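Long-range contacts in Poly(Beta-D-mannuronate) lyase (Pseudopedobacter saltans, PDB 7O79), which probably cleaves poly(beta-D-mannuronate), the mannuronate-rich form of alginate, as a polysaccharide lyase of family PL6: residues 98-103 against 127-132; 47-52 against 72-77. One frame throughout, in Å; residues are numbered along the deposited sequence.

Both contacts join parallel strands of one wall of a beta-helix, and they follow one another along it. Contact 2 pairs 47-52 with 72-77, contact 1 pairs 98-103 with 127-132, and 72-77 and 98-103 are themselves neighbours, so the four segments lie in successive order; the centres of the contacts are about 9 Å apart. Between them Val75 N is 2.9 Å from Lys99 O, a probable hydrogen bond, and Cys98 CB packs 3.2 Å from Leu73 O. On the outer face Glu76 OE1 and Glu101 OE1 are modelled 2.5 Å apart, unusually short for like charges, and the detail of this approach is doubtful.

Contact 1: 98-103 against 127-132; sequences CKLENT and NLMQYC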
loop_
_atom_site.group_PDB
_atom_site.type_symbol
_atom_site.label_atom_id
_atom_site.label_comp_id
_atom_site.label_asym_id
_atom_site.label_seq_id
_atom_site.Cartn_x
_atom_site.Cartn_y
_atom_site.Cartn_z
ATOM N N CYS A 98 -10.792 -12.323 11.308
ATOM C CA CYS A 98 -9.640 -13.026 11.859
ATOM C C CYS A 98 -8.511 -12.039 12.138
ATOM O O CYS A 98 -8.525 -10.898 11.669
ATOM C CB CYS A 98 -9.169 -14.138 10.920
ATOM S SG CYS A 98 -10.416 -15.420 10.662
ATOM N N LYS A 99 -7.528 -12.493 12.922
ATOM C CA LYS A 99 -6.422 -11.640 13.320
ATOM C C LYS A 99 -5.115 -12.410 13.308
ATOM O O LYS A 99 -5.036 -13.516 13.843
ATOM C CB LYS A 99 -6.649 -11.037 14.717
ATOM C CG LYS A 99 -5.512 -10.080 15.145
ATOM C CD LYS A 99 -5.861 -9.285 16.415
ATOM C CE LYS A 99 -6.509 -10.161 17.478
ATOM N NZ LYS A 99 -6.085 -9.811 18.867
ATOM N N LEU A 100 -4.087 -11.803 12.726
ATOM C CA LEU A 100 -2.715 -12.281 12.830
ATOM C C LEU A 100 -1.924 -11.263 13.636
ATOM O O LEU A 100 -1.967 -10.068 13.332
ATOM C CB LEU A 100 -2.068 -12.447 11.454
ATOM C CG LEU A 100 -0.581 -12.835 11.494
ATOM C CD1 LEU A 100 -0.470 -14.268 11.988
ATOM C CD2 LEU A 100 0.097 -12.687 10.140
ATOM N N GLU A 101 -1.207 -11.719 14.657
ATOM C CA GLU A 101 -0.356 -10.772 15.355
ATOM C C GLU A 101 0.874 -11.468 15.902
ATOM O O GLU A 101 0.909 -12.690 16.052
ATOM C CB GLU A 101 -1.126 -10.001 16.440
ATOM C CG GLU A 101 -1.934 -10.786 17.419
ATOM C CD GLU A 101 -2.668 -9.845 18.390
ATOM O OE1 GLU A 101 -3.509 -10.318 19.166
ATOM O OE2 GLU A 101 -2.376 -8.625 18.397
ATOM N N ASN A 102 1.911 -10.651 16.126
ATOM C CA ASN A 102 3.182 -11.074 16.706
ATOM C C ASN A 102 3.850 -12.168 15.876
ATOM O O ASN A 102 4.498 -13.057 16.412
ATOM C CB ASN A 102 3.009 -11.523 18.163
ATOM C CG ASN A 102 4.207 -11.143 19.034
ATOM O OD1 ASN A 102 4.968 -10.237 18.694
ATOM N ND2 ASN A 102 4.370 -11.827 20.166
ATOM N N THR A 103 3.728 -12.078 14.553
ATOM C CA THR A 103 4.265 -13.068 13.628
ATOM C C THR A 103 5.279 -12.419 12.694
ATOM O O THR A 103 5.129 -11.259 12.315
ATOM C CB THR A 103 3.116 -13.714 12.833
ATOM O OG1 THR A 103 2.273 -14.424 13.746
ATOM C CG2 THR A 103 3.620 -14.661 11.717
ATOM N N ASN A 127 -10.668 -8.246 8.499
ATOM C CA ASN A 127 -9.513 -8.906 9.086
ATOM C C ASN A 127 -8.457 -7.894 9.551
ATOM O O ASN A 127 -8.383 -6.758 9.074
ATOM C CB ASN A 127 -8.904 -9.904 8.099
ATOM C CG ASN A 127 -9.907 -10.972 7.650
ATOM O OD1 ASN A 127 -10.225 -11.892 8.410
ATOM N ND2 ASN A 127 -10.404 -10.854 6.416
ATOM N N LEU A 128 -7.629 -8.333 10.498
ATOM C CA LEU A 128 -6.639 -7.479 11.142
ATOM C C LEU A 128 -5.285 -8.171 11.204
ATOM O O LEU A 128 -5.199 -9.334 11.604
ATOM C CB LEU A 128 -7.094 -7.100 12.553
ATOM C CG LEU A 128 -6.133 -6.252 13.390
ATOM C CD1 LEU A 128 -5.762 -4.951 12.701
ATOM C CD2 LEU A 128 -6.793 -5.959 14.725
ATOM N N MET A 129 -4.240 -7.465 10.771
ATOM C CA MET A 129 -2.847 -7.865 10.968
ATOM C C MET A 129 -2.125 -6.752 11.700
ATOM O O MET A 129 -2.109 -5.619 11.217
ATOM C CB MET A 129 -2.106 -8.110 9.646
ATOM C CG MET A 129 -0.815 -8.903 9.807
ATOM S SD MET A 129 -0.057 -9.498 8.254
ATOM C CE MET A 129 0.338 -7.954 7.409
ATOM N N GLN A 130 -1.482 -7.073 12.828
ATOM C CA GLN A 130 -0.789 -6.038 13.574
ATOM C C GLN A 130 0.378 -6.641 14.346
ATOM O O GLN A 130 0.357 -7.818 14.706
ATOM C CB GLN A 130 -1.743 -5.290 14.516
ATOM C CG GLN A 130 -2.387 -6.162 15.592
ATOM C CD GLN A 130 -3.297 -5.357 16.513
ATOM O OE1 GLN A 130 -3.811 -4.302 16.130
ATOM N NE2 GLN A 130 -3.503 -5.858 17.731
ATOM N N TYR A 131 1.403 -5.821 14.576
ATOM C CA TYR A 131 2.646 -6.248 15.237
ATOM C C TYR A 131 3.256 -7.474 14.568
ATOM O O TYR A 131 3.681 -8.428 15.221
ATOM C CB TYR A 131 2.425 -6.494 16.722
ATOM C CG TYR A 131 1.927 -5.252 17.404
ATOM C CD1 TYR A 131 2.797 -4.193 17.663
ATOM C CD2 TYR A 131 0.593 -5.110 17.754
ATOM C CE1 TYR A 131 2.355 -3.031 18.283
ATOM C CE2 TYR A 131 0.151 -3.951 18.373
ATOM C CZ TYR A 131 1.041 -2.921 18.631
ATOM O OH TYR A 131 0.607 -1.767 19.243
ATOM N N CYS A 132 3.323 -7.431 13.245
ATOM C CA CYS A 132 4.020 -8.450 12.489
ATOM C C CYS A 132 5.206 -7.826 11.766
ATOM O O CYS A 132 5.225 -6.623 11.491
ATOM C CB CYS A 132 3.073 -9.151 11.512
ATOM S SG CYS A 132 1.774 -10.134 12.327
#
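Glu101 and Gln130 occupy matching places on adjacent coils of the right-handed parallel beta-helix, the fold of PL6 lyases, and their side chains run alongside each other on the outer face. Each carries CG between its own backbone N and carbonyl carbon (chi1 51° and 62°) and is extended beyond it. Gln130 NE2 donates to Glu101 OE2 over 3.1 Å in a nearly straight bond (172° at the hydrogen). The oxygen lies in the plane of the amide, whereas the donor meets the carboxylate on its syn side but well out of its plane. Gln130 OE1 accepts from Gln157 NE2 on the next coil, so the amide is held at both ends.

Lys99, on the same face, bends near its end and brings NZ to 2.6 Å from Glu101 OE1, a salt bridge formed from above the carboxylate plane. Its CD lies 3.8 Å from Leu128 CD2. An alanine at Glu101 would probably leave Lys99 NZ without its salt-bridge mate and Gln130 NE2 without this acceptor, and let the lysine end swing.

Leu100 and Met129 point into the beta-helix. Leu100 CD2 touches Met129 SD at 3.7 Å, and Cys132 SG lies as close to Leu100 CG; Phe68 and Phe93, neighbours on another wall, pack against the leucine. Met129 is bent at chi3, which turns CE from Leu100. Cys132 SG also accepts from Thr103 N at 3.5 Å.

Three backbone hydrogen bonds, two at Leu128 and one from Gln130 N to Leu100 O, knit the strands. Beyond their start, Asn127 takes over with its side chain: ND2 donates to Ser95 O, and OD1 accepts from Cys98 N at 3.0 Å, the donor tilted somewhat from the plane of the amide carbonyl.

Contact 2: 47-52 against 72-77; sequences PITLKA and YLVVEG
Val74 and Leu50 hold the middle of this pairing through the backbone: Val74 N donates to Ile48 O at 2.9 Å, and Leu50 N to Val74 O at 2.8 Å. Glu76 N then bonds to Leu50 O. Toward the ends the bonds lengthen, with Ile48 N reaching Tyr72 O at 3.3 Å and Ala52 N making only a weak bond to Glu76 O.

Charged side chains come next. Those of Lys51 and Glu76 run alongside each other, but Lys51 NZ stays 4.0 Å from Glu76 OE2, too far for a salt bridge. Slightly closer are Lys51 CD, 3.8 Å from Glu76 OE2, and the two CB atoms, an aliphatic pair at the same distance. Lys51 sets CG between its backbone N and carbonyl carbon (chi1 66°), and the straight chain beyond leads away from the partner strand.

The strands are consecutive turns of a right-handed parallel beta-helix, near its N-terminal end, and Thr49 and Lys51 hydrogen-bond through their backbones to the preceding strand, 23-26. On the outer face Thr49 OG1, beside its backbone N and anti to the carbonyl carbon, rests against Val74 CB at 3.8 Å. The Thr49 methyl, CG2, faces the Glu76 side chain, which crosses it at a slant.

Inside, the contacts between the two strands are aliphatic. Leu73 CD2 reaches across to Ile48 CB at 3.9 Å, while Val75 CG2 meets Leu50 CB a little farther off, at 4.2 Å. Phe38, from another wall of the coil, packs on Leu50, Leu73 and Val75, and Phe68 touches the last two.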
loop_
_atom_site.group_PDB
_atom_site.type_symbol
_atom_site.label_atom_id
_atom_site.label_comp_id
_atom_site.label_asym_id
_atom_site.label_seq_id
_atom_site.Cartn_x
_atom_site.Cartn_y
_atom_site.Cartn_z
ATOM N N PRO A 47 -13.435 -16.138 20.332
ATOM C CA PRO A 47 -12.527 -16.559 19.261
ATOM C C PRO A 47 -11.743 -17.791 19.675
ATOM O O PRO A 47 -11.695 -18.182 20.845
ATOM C CB PRO A 47 -11.593 -15.358 19.061
ATOM C CG PRO A 47 -12.220 -14.223 19.838
ATOM C CD PRO A 47 -13.127 -14.796 20.852
ATOM N N ILE A 48 -11.124 -18.419 18.682
ATOM C CA ILE A 48 -10.205 -19.526 18.906
ATOM C C ILE A 48 -8.825 -19.081 18.452
ATOM O O ILE A 48 -8.676 -18.453 17.399
ATOM C CB ILE A 48 -10.663 -20.816 18.188
ATOM C CG1 ILE A 48 -11.971 -21.326 18.785
ATOM C CG2 ILE A 48 -9.591 -21.910 18.262
ATOM C CD1 ILE A 48 -12.628 -22.386 17.967
ATOM N N THR A 49 -7.822 -19.382 19.263
ATOM C CA THR A 49 -6.474 -18.873 19.079
ATOM C C THR A 49 -5.514 -20.028 18.839
ATOM O O THR A 49 -5.495 -20.997 19.602
ATOM C CB THR A 49 -6.039 -18.068 20.301
ATOM O OG1 THR A 49 -6.968 -16.995 20.516
ATOM C CG2 THR A 49 -4.620 -17.492 20.113
ATOM N N LEU A 50 -4.752 -19.933 17.761
ATOM C CA LEU A 50 -3.571 -20.753 17.537
ATOM C C LEU A 50 -2.368 -19.878 17.847
ATOM O O LEU A 50 -2.282 -18.764 17.332
ATOM C CB LEU A 50 -3.508 -21.228 16.085
ATOM C CG LEU A 50 -2.300 -22.066 15.640
ATOM C CD1 LEU A 50 -2.156 -23.328 16.495
ATOM C CD2 LEU A 50 -2.354 -22.383 14.159
ATOM N N LYS A 51 -1.454 -20.359 18.694
ATOM C CA LYS A 51 -0.275 -19.559 19.011
ATOM C C LYS A 51 0.865 -20.447 19.488
ATOM O O LYS A 51 0.670 -21.615 19.824
ATOM C CB LYS A 51 -0.584 -18.494 20.061
ATOM C CG LYS A 51 -0.951 -19.013 21.428
ATOM C CD LYS A 51 -1.256 -17.806 22.271
ATOM C CE LYS A 51 -1.629 -18.111 23.686
ATOM N NZ LYS A 51 -1.914 -16.799 24.353
ATOM N N ALA A 52 2.064 -19.854 19.533
ATOM C CA ALA A 52 3.240 -20.520 20.088
ATOM C C ALA A 52 3.218 -20.476 21.615
ATOM O O ALA A 52 2.797 -19.483 22.205
ATOM C CB ALA A 52 4.510 -19.844 19.567
ATOM N N TYR A 72 -13.456 -15.460 13.091
ATOM C CA TYR A 72 -13.108 -15.240 14.506
ATOM C C TYR A 72 -11.961 -16.126 14.973
ATOM O O TYR A 72 -11.988 -16.668 16.083
ATOM C CB TYR A 72 -14.322 -15.405 15.424
ATOM C CG TYR A 72 -15.598 -14.870 14.836
ATOM C CD1 TYR A 72 -15.723 -13.511 14.534
ATOM C CD2 TYR A 72 -16.678 -15.701 14.592
ATOM C CE1 TYR A 72 -16.891 -13.004 13.992
ATOM C CE2 TYR A 72 -17.856 -15.205 14.055
ATOM C CZ TYR A 72 -17.954 -13.851 13.761
ATOM O OH TYR A 72 -19.117 -13.358 13.230
ATOM N N LEU A 73 -10.916 -16.224 14.150
ATOM C CA LEU A 73 -9.729 -16.997 14.471
ATOM C C LEU A 73 -8.524 -16.078 14.610
ATOM O O LEU A 73 -8.339 -15.153 13.816
ATOM C CB LEU A 73 -9.454 -18.057 13.400
ATOM C CG LEU A 73 -10.577 -19.067 13.166
ATOM C CD1 LEU A 73 -10.157 -20.099 12.135
ATOM C CD2 LEU A 73 -10.943 -19.731 14.492
ATOM N N VAL A 74 -7.701 -16.351 15.615
ATOM C CA VAL A 74 -6.537 -15.544 15.938
ATOM C C VAL A 74 -5.306 -16.432 15.862
ATOM O O VAL A 74 -5.316 -17.564 16.359
ATOM C CB VAL A 74 -6.662 -14.914 17.341
ATOM C CG1 VAL A 74 -5.425 -14.074 17.678
ATOM C CG2 VAL A 74 -7.955 -14.099 17.457
ATOM N N VAL A 75 -4.241 -15.913 15.255
ATOM C CA VAL A 75 -2.959 -16.596 15.186
ATOM C C VAL A 75 -1.912 -15.651 15.748
ATOM O O VAL A 75 -1.861 -14.483 15.350
ATOM C CB VAL A 75 -2.605 -17.023 13.749
ATOM C CG1 VAL A 75 -1.145 -17.444 13.664
ATOM C CG2 VAL A 75 -3.529 -18.155 13.282
ATOM N N GLU A 76 -1.097 -16.141 16.689
ATOM C CA GLU A 76 -0.127 -15.297 17.374
ATOM C C GLU A 76 1.231 -15.970 17.464
ATOM O O GLU A 76 1.317 -17.176 17.704
ATOM C CB GLU A 76 -0.586 -14.962 18.789
ATOM C CG GLU A 76 -2.011 -14.517 18.880
ATOM C CD GLU A 76 -2.273 -13.712 20.121
ATOM O OE1 GLU A 76 -2.495 -12.490 20.004
ATOM O OE2 GLU A 76 -2.254 -14.311 21.219
ATOM N N GLY A 77 2.291 -15.176 17.296
ATOM C CA GLY A 77 3.617 -15.584 17.725
ATOM C C GLY A 77 4.401 -16.522 16.830
ATOM O O GLY A 77 5.407 -17.081 17.287
#